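Local coordinates for protein 4-phosphoerythronate dehydrogenase (Lactobacillus jensenii, PDB 4PRL) that probably oxidises 4-phosphoerythronate with NAD as its coenzyme, as a member of the D-isomer specific 2-hydroxyacid dehydrogenase family, at residues L258-H263 and T293-Y298. Numbering follows the deposited sequence.
With NAD (nicotinamide-adenine-dinucleotide), chain C.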
loop_
_atom_site.group_PDB
_atom_site.type_symbol
_atom_site.label_atom_id
_atom_site.label_comp_id
_atom_site.label_asym_id
_atom_site.label_seq_id
_atom_site.Cartn_x
_atom_site.Cartn_y
_atom_site.Cartn_z
ATOM N N LEU A 258 -5.939 23.217 10.583
ATOM C CA LEU A 258 -7.299 23.610 10.252
ATOM C C LEU A 258 -7.291 24.280 8.904
ATOM O O LEU A 258 -6.610 25.265 8.714
ATOM C CB LEU A 258 -7.844 24.600 11.291
ATOM C CG LEU A 258 -7.472 24.371 12.769
ATOM C CD1 LEU A 258 -7.610 25.655 13.568
ATOM C CD2 LEU A 258 -8.303 23.271 13.409
ATOM N N ASP A 259 -8.058 23.747 7.968
ATOM C CA ASP A 259 -8.235 24.360 6.666
ATOM C C ASP A 259 -9.483 25.198 6.684
ATOM O O ASP A 259 -9.802 25.833 5.698
ATOM C CB ASP A 259 -8.396 23.266 5.622
ATOM C CG ASP A 259 -8.309 23.776 4.209
ATOM O OD1 ASP A 259 -7.342 24.521 3.882
ATOM O OD2 ASP A 259 -9.208 23.404 3.413
ATOM N N THR A 260 -10.182 25.198 7.817
ATOM C CA THR A 260 -11.526 25.749 7.914
ATOM C C THR A 260 -11.808 26.087 9.341
ATOM O O THR A 260 -11.371 25.390 10.227
ATOM C CB THR A 260 -12.595 24.735 7.494
ATOM O OG1 THR A 260 -13.889 25.348 7.569
ATOM C CG2 THR A 260 -12.544 23.492 8.412
ATOM N N LEU A 261 -12.588 27.127 9.562
ATOM C CA LEU A 261 -12.623 27.765 10.873
ATOM C C LEU A 261 -13.951 28.426 11.044
ATOM O O LEU A 261 -14.429 29.072 10.128
ATOM C CB LEU A 261 -11.533 28.822 10.909
ATOM C CG LEU A 261 -10.745 29.153 12.167
ATOM C CD1 LEU A 261 -10.358 27.928 12.987
ATOM C CD2 LEU A 261 -9.499 29.915 11.706
ATOM N N ALA A 262 -14.568 28.268 12.196
ATOM C CA ALA A 262 -15.815 28.980 12.438
ATOM C C ALA A 262 -15.665 30.478 12.081
ATOM O O ALA A 262 -14.621 31.082 12.331
ATOM C CB ALA A 262 -16.261 28.805 13.887
ATOM N N HIS A 263 -16.708 31.041 11.462
ATOM C CA HIS A 263 -16.768 32.461 11.095
ATOM C C HIS A 263 -15.781 32.889 10.007
ATOM O O HIS A 263 -15.439 34.061 9.921
ATOM C CB HIS A 263 -16.627 33.360 12.345
ATOM C CG HIS A 263 -17.622 33.045 13.424
ATOM N ND1 HIS A 263 -18.975 32.905 13.177
ATOM C CD2 HIS A 263 -17.461 32.841 14.754
ATOM C CE1 HIS A 263 -19.601 32.624 14.305
ATOM N NE2 HIS A 263 -18.707 32.582 15.277
ATOM N N THR A 293 -4.709 26.936 6.824
ATOM C CA THR A 293 -4.804 27.187 5.405
ATOM C C THR A 293 -6.215 27.734 5.113
ATOM O O THR A 293 -7.179 27.423 5.833
ATOM C CB THR A 293 -4.568 25.887 4.608
ATOM O OG1 THR A 293 -5.277 24.792 5.217
ATOM C CG2 THR A 293 -3.091 25.543 4.569
ATOM N N PRO A 294 -6.359 28.540 4.053
ATOM C CA PRO A 294 -7.623 29.211 3.822
ATOM C C PRO A 294 -8.576 28.371 3.025
ATOM O O PRO A 294 -8.819 28.658 1.854
ATOM C CB PRO A 294 -7.212 30.449 3.019
ATOM C CG PRO A 294 -5.903 30.098 2.391
ATOM C CD PRO A 294 -5.389 28.832 2.994
ATOM N N HIS A 295 -9.123 27.339 3.659
ATOM C CA HIS A 295 -10.039 26.410 2.989
ATOM C C HIS A 295 -9.530 26.012 1.591
ATOM O O HIS A 295 -10.292 25.979 0.618
ATOM C CB HIS A 295 -11.459 27.000 2.930
ATOM C CG HIS A 295 -12.539 26.015 3.265
ATOM N ND1 HIS A 295 -12.972 25.048 2.381
ATOM C CD2 HIS A 295 -13.274 25.846 4.389
ATOM C CE1 HIS A 295 -13.929 24.330 2.944
ATOM N NE2 HIS A 295 -14.127 24.791 4.165
ATOM N N SER A 296 -8.243 25.703 1.493
ATOM C CA SER A 296 -7.652 25.333 0.205
ATOM C C SER A 296 -7.351 23.835 0.038
ATOM O O SER A 296 -6.637 23.463 -0.877
ATOM C CB SER A 296 -6.371 26.144 -0.013
ATOM O OG SER A 296 -5.443 25.928 1.026
ATOM N N ALA A 297 -7.875 22.973 0.902
ATOM C CA ALA A 297 -7.623 21.541 0.751
ATOM C C ALA A 297 -8.079 21.035 -0.631
ATOM O O ALA A 297 -7.441 20.174 -1.226
ATOM C CB ALA A 297 -8.309 20.745 1.855
ATOM N N TYR A 298 -9.184 21.577 -1.133
ATOM C CA TYR A 298 -9.720 21.186 -2.444
ATOM C C TYR A 298 -8.799 21.545 -3.618
ATOM O O TYR A 298 -8.909 20.952 -4.683
ATOM C CB TYR A 298 -11.086 21.862 -2.691
ATOM C CG TYR A 298 -10.928 23.296 -3.126
ATOM C CD1 TYR A 298 -10.844 24.325 -2.188
ATOM C CD2 TYR A 298 -10.782 23.619 -4.471
ATOM C CE1 TYR A 298 -10.657 25.632 -2.576
ATOM C CE2 TYR A 298 -10.596 24.925 -4.867
ATOM C CZ TYR A 298 -10.530 25.920 -3.919
ATOM O OH TYR A 298 -10.327 27.213 -4.312
HETATM P PA NAD C . -19.625 12.955 2.891
HETATM O O1A NAD C . -20.810 13.874 2.833
HETATM O O2A NAD C . -19.232 12.165 1.679
HETATM O O5B NAD C . -19.811 11.952 4.127
HETATM C C5B NAD C . -19.438 12.358 5.447
HETATM C C4B NAD C . -19.574 11.213 6.444
HETATM O O4B NAD C . -19.841 11.718 7.748
HETATM C C3B NAD C . -20.745 10.334 6.081
HETATM O O3B NAD C . -20.288 9.045 5.721
HETATM C C2B NAD C . -21.551 10.188 7.335
HETATM O O2B NAD C . -21.704 8.798 7.561
HETATM C C1B NAD C . -20.692 10.801 8.422
HETATM N N9A NAD C . -21.554 11.357 9.505
HETATM C C8A NAD C . -22.826 11.752 9.357
HETATM N N7A NAD C . -23.354 12.171 10.527
HETATM C C5A NAD C . -22.417 12.031 11.463
HETATM C C6A NAD C . -22.322 12.287 12.906
HETATM N N6A NAD C . -23.362 12.785 13.603
HETATM N N1A NAD C . -21.165 12.013 13.521
HETATM C C2A NAD C . -20.128 11.518 12.850
HETATM N N3A NAD C . -20.150 11.258 11.543
HETATM C C4A NAD C . -21.241 11.489 10.794
HETATM O O3 NAD C . -18.392 13.838 3.416
HETATM P PN NAD C . -16.867 13.453 3.101
HETATM O O1N NAD C . -16.336 12.552 4.180
HETATM O O2N NAD C . -16.805 13.063 1.647
HETATM O O5D NAD C . -16.180 14.882 3.304
HETATM C C5D NAD C . -15.414 15.169 4.470
HETATM C C4D NAD C . -15.570 16.640 4.824
HETATM O O4D NAD C . -14.740 17.467 4.003
HETATM C C3D NAD C . -17.001 17.107 4.603
HETATM O O3D NAD C . -17.515 17.711 5.784
HETATM C C2D NAD C . -16.898 18.182 3.559
HETATM O O2D NAD C . -17.826 19.224 3.841
HETATM C C1D NAD C . -15.473 18.665 3.746
HETATM N N1N NAD C . -14.947 19.494 2.653
HETATM C C2N NAD C . -13.818 20.158 2.868
HETATM C C3N NAD C . -13.265 20.975 1.899
HETATM C C7N NAD C . -11.987 21.707 2.151
HETATM O O7N NAD C . -11.341 22.088 1.202
HETATM N N7N NAD C . -11.596 21.925 3.396
HETATM C C4N NAD C . -13.891 21.111 0.678
HETATM C C5N NAD C . -15.065 20.418 0.476
HETATM C C6N NAD C . -15.575 19.621 1.485
#
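D259 OD2 accepts two N-H groups, the backbone amide of A297 at 2.9 Å (D259 OD2 to A297 N) and the carboxamide nitrogen of NAD at 2.8 Å (D259 OD2 to NAD N7N). The site lies in the Rossmann-type domain, where the loops after the neighbouring parallel strands 255-258 and 290-292 meet at the nicotinamide end of the coenzyme. The bond to N7N is fairly straight (164°), whereas the A297 amide reaches OD2 from above the carboxylate plane. The other carboxylate oxygen is also gripped twice: the S296 amide enters on its syn side, with D259 OD1 2.8 Å from S296 N, and the T293 hydroxyl donates to it as well. With CG anti to the backbone N (chi1 -168°), the D259 carboxylate reaches the S296 and A297 amides, and these four bonds fix its rotation. Y298 N adds a weak hydrogen bond to NAD O7N, tethering the carboxamide through both its polar atoms. An asparagine in place of D259 would turn one acceptor into an NH2, which would probably leave either the T293 and S296 donors, or A297 N and NAD N7N, without an acceptor, and in the second case the carboxamide less firmly held. Where strand 255-258 ends, T293 N donates to L258 O at 3.2 Å, so the loops are joined by backbone as well as side chain. From the second subunit, I121 packs on T293 and F124 on P294 and S296. One face of the H295 ring is turned to the coenzyme, NAD N7N sitting 3.3 Å over it, nearer the ring's margin than its centre. Alongside H295, T260 OG1 is hydrogen-bonded to E264 and lies at the ring edge, 3.3 Å from H295 CD2.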